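Protein-glutamine gamma-glutamyltransferase (Pseudomonas aeruginosa PAO1, PDB 6G49) joins glutamine side chains to lysines with release of ammonia, through its periplasmic transglutaminase domain, and is critical for the viability of the bacterium. Local coordinates at residues A[250-253]-A[254-258]; A[65-68]-A[69-72]; A[45-48]-A[49-53]; A[134-137]-A[138-142]. All coordinates share one frame; numbering follows the deposited sequence.

Interaction 1: A[250-253]-A[254-258]; sequences MAFV and LRAAG
M250, A251, F252 and V253 offer their carbonyl oxygens to the amides of L254, R255, A256 and A257, giving four successive alpha-helical bonds. The first is nearly straight, L254 N to M250 O at 3.0 Å and 163°. The last, from A257 N to V253 O, bends to 134° while its length stays at 3.0 Å, a sign that the helix is coming to its end.

Apolar contact follows the same four-residue spacing. F252 CE1 comes obliquely within 4.4 Å of A256 CB, and both side chains continue onto helix 185-197, at A187 and A191. On another flank, L254 presses on V205 of helix 201-214; M250 approaches L254 there in one of its two conformers, so that touch is uncertain. L254 CG sits beside its own backbone N (chi1 -68°), which sets it 3.3 Å from M250 O.

The polar group is R255. Its CG passes 3.3 Å from A251 O, and the extended chain carries the guanidinium off the helix to three backbone carbonyls: NE to A261, NH1 to Q178, NH2 to E79. This buried charge is thus met by peptide oxygens.

G258 has positive phi, and G258 N to R255 O, 3.0 Å, is one of the two bonds of a Schellman motif, which ends the helix whose first residue is C243, the likely nucleophile.

Interaction 2: A[65-68]-A[69-72]; sequences LPPR and EQLY
P67 and Q70 pack ring against amide: the Q70 side chain, extended beyond CG, turns back along the chain so that NE2 comes 3.6 Å from P67 CG and OE1 3.7 Å from P67 CD. The amide lies over one face of the P67 ring, tilted against it rather than stacked flat. P66 and L71 instead meet at about a right angle, L71 CD2 standing 4.0 Å from P66 CB. The buried L71 then continues onto L279 of strand 278-282.

E69 meets the P67 ring at its CB edge. A bend in its chain (chi2 88°) curls the carboxylate back, with OE2 3.3 Å from P67 CB. OE1 also lies near the amide of R68, but the angle is too poor for a hydrogen bond. R68 and E69 form no salt bridge either, R68 NE and E69 OE1 being 6.6 Å apart; the arginine instead gives NH2 to the carbonyl of G270. OE1 of E69 lies close to a carboxylate oxygen of E314, which may raise its affinity for a proton.

Two backbone bonds close the turn that brings these side chains together, Q70 N to P67 O and L71 N to R68 O, each 2.9 Å. Their donors sit well above the carbonyl planes, 42° and 59° out, as the tight winding of a 3-10 turn requires.

An inverse gamma turn centred on L71 follows, and the chain enters strand 72-81 at Y72. The Y72 hydroxyl is hydrogen-bonded to D303, probably the aspartate of the Cys-His-Asp catalytic site, so this 3-10 and gamma-turn entry leads directly to that site.

Interaction 3: A[45-48]-A[49-53]; sequences DIAE and LGRSA
R51 folds its guanidinium back over the backbone of A47 and E48, laying one face on A47 O and E48 CA. Both lie toward the rim of the group; NH2 approaches E48 CA to 3.5 Å and E48 CB to 3.7 Å. The bend at chi3 (-58°) produces this return, after CG has passed 3.5 Å from A47 O. The side chains of E48 and R51 cross at about a right angle, with the carboxylate and guanidinium planes 29° apart. Their charged ends are not in contact: E48 OE1 and R51 NH2 are 4.7 Å apart, and any attraction between them would act at a distance.

Beneath this lies the backbone of the short helix 45-50, which has few regular bonds. G50 N donates to I46 O at 2.9 Å, the four-residue step of an alpha helix, with the donor in the carbonyl plane. The next bond, R51 N to E48 O at 3.2 Å, spans only three residues, its donor 66° out of the carbonyl plane. S52 N to L49 O, 2.9 Å, repeats the shorter step.

L49 CB comes 3.4 Å from I46 O, and the side chains of L49 and I46 share A286 of strand 286-294 as a neighbour. I46 also touches C243 and A244 at the start of helix 243-256, which puts this turn against the likely nucleophile. D45 OD2 forms a salt bridge with R85 and accepts a hydrogen bond from A42 N.

Interaction 4: A[134-137]-A[138-142]; sequences TRLM and SDFHL
M137 closes the turn with backbone bonds to H141 and F140. Its N gives a nearly straight bond to H141 O, 2.8 Å and 169°, and its carbonyl oxygen accepts from F140 N at 2.9 Å, the donor standing above the carbonyl plane. The latter closes a type I turn from M137 to F140; F140 then takes positive phi (67°), the geometry of a type I turn with a G1 bulge.

H141 ND1 donates to the syn lone pair of D139 OD1 at 2.6 Å and 173°, the oxygen lying in the ring plane. H141 N adds a weak bond to the same oxygen at 3.4 Å. The other ends are engaged as well: NE2 of H141 with Q143 OE1, which would suit a protonated ring, and OD2 of D139 with T77 OG1. These partners fix the ring's rotation. M137 lies side by side with it, CG 3.8 Å from H141 CE1. S138 OG is satisfied by Q91 OE1 and W92 N. Outer backbone bonds join R135 to Q143, L136 to G94, S138 to W92 and L142 to L121.

Toward the strands, R135 O also receives a CA-H contact from L142 CA at 3.5 Å. L136 and L142 form an antiparallel non-hydrogen-bonded pair with side chains on one face, L136 CD1 4.1 Å from L142 CD2.

The hairpin joins strands 134-136 and 142-144 at the margin of the large sheet, where 142-144 pairs with 120-124; L142 packs on L121 and A123 of that strand, and beside A127 and T129 of strand 127-129.

Interactions 1 and 4 are mostly buried, whereas interactions 2 and 3 are partly exposed, with prolines, glutamine or charged side chains at their rims. No two of them touch; interactions 2 and 4 come closest, about 9 Å between nearest atoms. Interaction 1 holds the far end of helix 243-256, while interaction 3 packs I46 at its first residues, so both bear on one element from different parts of the chain. Regular four-residue bonds dominate interaction 1; interaction 2 uses three-residue steps, interaction 3 mixes both, and interaction 4 has a hairpin turn with a His-carboxylate bond. Y72 and I46 touch probable catalytic residues; interaction 1 lies near them without touching, interaction 4 away.

Interaction 1: A[250-253]-A[254-258]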
# COMPACT_ATOMS: atom_id res chain seq x y z
N MET A 250 4.42 -0.36 10.71
CA MET A 250 4.65 -1.76 10.48
C MET A 250 5.87 -1.94 9.58
O MET A 250 6.71 -2.83 9.85
CB MET A 250 3.48 -2.46 9.82
CG MET A 250 3.64 -3.93 9.72
SD MET A 250 2.17 -4.75 9.01
CE MET A 250 2.62 -6.47 9.11
N ALA A 251 5.97 -1.15 8.50
CA ALA A 251 7.12 -1.28 7.61
C ALA A 251 8.42 -0.96 8.38
O ALA A 251 9.44 -1.66 8.18
CB ALA A 251 6.97 -0.42 6.39
N PHE A 252 8.40 0.06 9.21
CA PHE A 252 9.56 0.43 10.06
C PHE A 252 10.01 -0.76 10.89
O PHE A 252 11.21 -1.12 10.87
CB PHE A 252 9.24 1.62 10.95
CG PHE A 252 10.40 2.07 11.79
CD1 PHE A 252 10.77 1.36 12.91
CD2 PHE A 252 11.09 3.19 11.43
CE1 PHE A 252 11.87 1.76 13.66
CE2 PHE A 252 12.20 3.62 12.17
CZ PHE A 252 12.56 2.91 13.30
N VAL A 253 9.08 -1.36 11.63
CA VAL A 253 9.43 -2.44 12.56
C VAL A 253 9.95 -3.64 11.78
O VAL A 253 10.95 -4.25 12.17
CB VAL A 253 8.26 -2.81 13.49
CG1 VAL A 253 8.59 -4.03 14.34
CG2 VAL A 253 7.93 -1.65 14.35
N LEU A 254 9.34 -3.96 10.62
CA LEU A 254 9.83 -5.09 9.80
C LEU A 254 11.26 -4.84 9.33
O LEU A 254 12.12 -5.75 9.45
CB LEU A 254 8.88 -5.36 8.62
CG LEU A 254 7.50 -5.89 8.96
CD1 LEU A 254 6.68 -6.03 7.70
CD2 LEU A 254 7.52 -7.20 9.73
N ARG A 255 11.56 -3.65 8.85
CA ARG A 255 12.87 -3.36 8.37
C ARG A 255 13.86 -3.44 9.53
O ARG A 255 15.02 -3.95 9.34
CB ARG A 255 12.97 -1.96 7.81
CG ARG A 255 12.26 -1.79 6.48
CD ARG A 255 12.61 -0.48 5.84
NE ARG A 255 12.00 -0.36 4.50
CZ ARG A 255 12.22 0.57 3.62
NH1 ARG A 255 13.02 1.61 3.86
NH2 ARG A 255 11.66 0.43 2.40
N ALA A 256 13.46 -2.94 10.70
CA ALA A 256 14.36 -2.96 11.88
C ALA A 256 14.59 -4.39 12.35
O ALA A 256 15.64 -4.63 13.02
CB ALA A 256 13.86 -2.06 12.97
N ALA A 257 13.71 -5.32 12.05
CA ALA A 257 13.84 -6.74 12.37
C ALA A 257 14.57 -7.51 11.25
O ALA A 257 14.63 -8.72 11.29
CB ALA A 257 12.50 -7.37 12.57
N GLY A 258 15.02 -6.83 10.20
CA GLY A 258 15.76 -7.45 9.11
C GLY A 258 14.91 -8.07 8.01
O GLY A 258 15.42 -8.84 7.24

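Interaction 2: A[65-68]-A[69-72]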
# COMPACT_ATOMS: atom_id res chain seq x y z
N LEU A 65 -18.03 -8.45 -9.78
CA LEU A 65 -17.20 -7.59 -8.99
C LEU A 65 -16.47 -8.47 -7.98
O LEU A 65 -17.12 -9.25 -7.29
CB LEU A 65 -18.13 -6.61 -8.28
CG LEU A 65 -17.44 -5.49 -7.50
CD1 LEU A 65 -16.68 -4.59 -8.46
CD2 LEU A 65 -18.46 -4.69 -6.71
N PRO A 66 -15.12 -8.40 -7.81
CA PRO A 66 -14.50 -9.13 -6.72
C PRO A 66 -15.02 -8.65 -5.37
O PRO A 66 -15.55 -7.55 -5.24
CB PRO A 66 -13.02 -8.78 -6.83
CG PRO A 66 -12.85 -8.38 -8.27
CD PRO A 66 -14.14 -7.69 -8.64
N PRO A 67 -14.89 -9.47 -4.31
CA PRO A 67 -15.21 -9.03 -2.96
C PRO A 67 -14.39 -7.78 -2.56
O PRO A 67 -13.24 -7.65 -2.97
CB PRO A 67 -14.76 -10.20 -2.08
CG PRO A 67 -14.60 -11.38 -3.00
CD PRO A 67 -14.32 -10.83 -4.38
N ARG A 68 -14.96 -6.95 -1.70
CA ARG A 68 -14.36 -5.67 -1.37
C ARG A 68 -12.96 -5.84 -0.80
O ARG A 68 -12.09 -5.00 -1.03
CB ARG A 68 -15.09 -4.97 -0.23
CG ARG A 68 -16.34 -4.28 -0.67
CD ARG A 68 -16.82 -3.50 0.52
NE ARG A 68 -17.77 -2.53 0.04
CZ ARG A 68 -17.43 -1.42 -0.61
NH1 ARG A 68 -16.16 -1.04 -0.65
NH2 ARG A 68 -18.37 -0.72 -1.22
N GLU A 69 -12.75 -6.97 -0.11
CA GLU A 69 -11.52 -7.24 0.61
C GLU A 69 -10.37 -7.39 -0.36
O GLU A 69 -9.26 -7.34 0.05
CB GLU A 69 -11.63 -8.55 1.42
CG GLU A 69 -12.93 -8.62 2.19
CD GLU A 69 -14.10 -9.21 1.42
OE1 GLU A 69 -15.00 -8.43 1.06
OE2 GLU A 69 -14.09 -10.44 1.16
N GLN A 70 -10.66 -7.65 -1.64
CA GLN A 70 -9.66 -7.84 -2.62
C GLN A 70 -9.36 -6.53 -3.40
O GLN A 70 -8.51 -6.58 -4.27
CB GLN A 70 -10.13 -8.88 -3.64
CG GLN A 70 -10.15 -10.27 -3.00
CD GLN A 70 -10.71 -11.37 -3.88
OE1 GLN A 70 -10.72 -11.30 -5.11
NE2 GLN A 70 -11.18 -12.41 -3.21
N LEU A 71 -10.14 -5.45 -3.19
CA LEU A 71 -10.06 -4.28 -4.02
C LEU A 71 -8.98 -3.33 -3.48
O LEU A 71 -9.23 -2.22 -2.99
CB LEU A 71 -11.41 -3.60 -4.07
CG LEU A 71 -12.51 -4.45 -4.69
CD1 LEU A 71 -13.78 -3.65 -4.73
CD2 LEU A 71 -12.13 -4.91 -6.09
N TYR A 72 -7.75 -3.81 -3.55
CA TYR A 72 -6.55 -3.02 -3.27
C TYR A 72 -5.97 -2.50 -4.57
O TYR A 72 -5.28 -3.21 -5.30
CB TYR A 72 -5.51 -3.84 -2.49
CG TYR A 72 -5.89 -4.00 -1.04
CD1 TYR A 72 -6.80 -4.94 -0.63
CD2 TYR A 72 -5.27 -3.24 -0.06
CE1 TYR A 72 -7.14 -5.07 0.69
CE2 TYR A 72 -5.59 -3.38 1.29
CZ TYR A 72 -6.53 -4.32 1.66
OH TYR A 72 -6.81 -4.46 2.98

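Interaction 3: A[45-48]-A[49-53]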
# COMPACT_ATOMS: atom_id res chain seq x y z
N ASP A 45 -1.10 12.51 6.14
CA ASP A 45 -1.31 13.04 4.84
C ASP A 45 -2.42 12.28 4.13
O ASP A 45 -3.17 12.90 3.35
CB ASP A 45 -0.10 13.01 3.89
CG ASP A 45 0.98 14.03 4.26
OD1 ASP A 45 0.67 14.95 5.03
OD2 ASP A 45 2.14 13.84 3.85
N ILE A 46 -2.58 10.99 4.40
CA ILE A 46 -3.64 10.23 3.73
C ILE A 46 -4.98 10.57 4.38
O ILE A 46 -6.02 10.55 3.71
CB ILE A 46 -3.36 8.71 3.67
CG1 ILE A 46 -1.98 8.44 3.10
CG2 ILE A 46 -4.45 8.03 2.84
CD1 ILE A 46 -1.76 9.11 1.78
N ALA A 47 -4.97 10.87 5.67
CA ALA A 47 -6.16 11.31 6.38
C ALA A 47 -6.71 12.57 5.70
O ALA A 47 -7.94 12.79 5.57
CB ALA A 47 -5.83 11.48 7.83
N GLU A 48 -5.81 13.46 5.25
CA GLU A 48 -6.30 14.66 4.53
C GLU A 48 -7.10 14.25 3.27
O GLU A 48 -8.15 14.81 2.98
CB GLU A 48 -5.14 15.63 4.28
CG GLU A 48 -5.57 16.78 3.37
CD GLU A 48 -4.65 17.99 3.30
OE1 GLU A 48 -3.72 18.06 4.12
OE2 GLU A 48 -4.88 18.85 2.41
N LEU A 49 -6.68 13.20 2.51
CA LEU A 49 -7.49 12.64 1.41
C LEU A 49 -8.76 11.95 1.89
O LEU A 49 -9.77 11.90 1.15
CB LEU A 49 -6.68 11.64 0.54
CG LEU A 49 -5.58 12.22 -0.35
CD1 LEU A 49 -4.78 11.08 -1.02
CD2 LEU A 49 -6.09 13.18 -1.44
N GLY A 50 -8.72 11.38 3.08
CA GLY A 50 -9.86 10.75 3.70
C GLY A 50 -11.03 11.72 3.84
O GLY A 50 -12.16 11.26 4.09
N ARG A 51 -10.70 13.02 3.80
CA ARG A 51 -11.63 14.13 3.97
C ARG A 51 -12.10 14.69 2.62
O ARG A 51 -12.91 15.64 2.59
CB ARG A 51 -11.02 15.17 4.93
CG ARG A 51 -10.83 14.59 6.33
CD ARG A 51 -10.52 15.59 7.43
NE ARG A 51 -9.31 16.35 7.13
CZ ARG A 51 -8.08 16.04 7.57
NH1 ARG A 51 -7.86 15.01 8.36
NH2 ARG A 51 -7.04 16.78 7.19
N SER A 52 -11.62 14.16 1.48
CA SER A 52 -12.00 14.63 0.14
C SER A 52 -12.96 13.62 -0.51
O SER A 52 -12.70 12.40 -0.52
CB SER A 52 -10.82 14.82 -0.80
OG SER A 52 -11.24 15.14 -2.12
N ALA A 53 -14.07 14.14 -1.08
CA ALA A 53 -15.00 13.32 -1.87
C ALA A 53 -14.82 13.51 -3.36
O ALA A 53 -15.73 13.17 -4.17
CB ALA A 53 -16.43 13.59 -1.44

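Interaction 4: A[134-137]-A[138-142]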
# COMPACT_ATOMS: atom_id res chain seq x y z
N THR A 134 3.03 3.13 -20.81
CA THR A 134 2.98 2.78 -19.34
C THR A 134 3.70 1.46 -19.15
O THR A 134 3.46 0.52 -19.85
CB THR A 134 1.54 2.73 -18.84
OG1 THR A 134 0.90 3.98 -19.04
CG2 THR A 134 1.43 2.41 -17.35
N ARG A 135 4.56 1.35 -18.13
CA ARG A 135 5.32 0.19 -17.88
C ARG A 135 5.14 -0.29 -16.44
O ARG A 135 5.09 0.57 -15.54
CB ARG A 135 6.79 0.55 -18.04
CG ARG A 135 7.73 -0.64 -17.97
CD ARG A 135 9.20 -0.24 -18.16
NE ARG A 135 9.55 0.14 -19.53
CZ ARG A 135 10.04 -0.69 -20.46
NH1 ARG A 135 10.03 -2.00 -20.27
NH2 ARG A 135 10.55 -0.19 -21.58
N LEU A 136 5.12 -1.61 -16.24
CA LEU A 136 5.18 -2.19 -14.92
C LEU A 136 6.62 -2.08 -14.43
O LEU A 136 7.55 -2.62 -15.06
CB LEU A 136 4.72 -3.64 -14.96
CG LEU A 136 4.67 -4.35 -13.62
CD1 LEU A 136 3.52 -3.83 -12.80
CD2 LEU A 136 4.59 -5.86 -13.80
N MET A 137 6.81 -1.36 -13.33
CA MET A 137 8.17 -1.10 -12.83
C MET A 137 8.59 -2.19 -11.84
O MET A 137 7.82 -3.12 -11.50
CB MET A 137 8.25 0.31 -12.22
CG MET A 137 7.77 1.43 -13.12
SD MET A 137 8.64 1.42 -14.74
CE MET A 137 10.18 2.14 -14.16
N SER A 138 9.84 -2.10 -11.35
CA SER A 138 10.46 -3.11 -10.53
C SER A 138 9.73 -3.30 -9.20
O SER A 138 9.82 -4.39 -8.64
CB SER A 138 11.95 -2.79 -10.26
OG SER A 138 12.21 -1.41 -10.03
N ASP A 139 8.98 -2.28 -8.73
CA ASP A 139 8.22 -2.36 -7.49
C ASP A 139 6.73 -2.68 -7.77
O ASP A 139 5.86 -2.41 -6.89
CB ASP A 139 8.38 -1.07 -6.69
CG ASP A 139 7.70 0.13 -7.33
OD1 ASP A 139 7.46 0.05 -8.59
OD2 ASP A 139 7.47 1.14 -6.63
N PHE A 140 6.44 -3.16 -8.99
CA PHE A 140 5.11 -3.66 -9.39
C PHE A 140 4.09 -2.53 -9.40
O PHE A 140 2.92 -2.80 -9.22
CB PHE A 140 4.67 -4.79 -8.47
CG PHE A 140 5.62 -5.96 -8.49
CD1 PHE A 140 5.57 -6.87 -9.53
CD2 PHE A 140 6.63 -6.08 -7.56
CE1 PHE A 140 6.52 -7.89 -9.64
CE2 PHE A 140 7.57 -7.10 -7.67
CZ PHE A 140 7.50 -8.00 -8.70
N HIS A 141 4.49 -1.30 -9.67
CA HIS A 141 3.53 -0.24 -9.95
C HIS A 141 3.68 0.18 -11.41
O HIS A 141 4.71 -0.01 -12.01
CB HIS A 141 3.73 0.95 -8.99
CG HIS A 141 4.59 2.04 -9.51
ND1 HIS A 141 5.96 1.96 -9.47
CD2 HIS A 141 4.32 3.26 -10.03
CE1 HIS A 141 6.48 3.06 -9.99
NE2 HIS A 141 5.50 3.88 -10.36
N LEU A 142 2.60 0.75 -11.93
CA LEU A 142 2.51 1.18 -13.32
C LEU A 142 2.91 2.66 -13.44
O LEU A 142 2.28 3.53 -12.88
CB LEU A 142 1.03 1.00 -13.75
CG LEU A 142 0.50 -0.42 -13.79
CD1 LEU A 142 -1.00 -0.37 -13.98
CD2 LEU A 142 1.15 -1.21 -14.91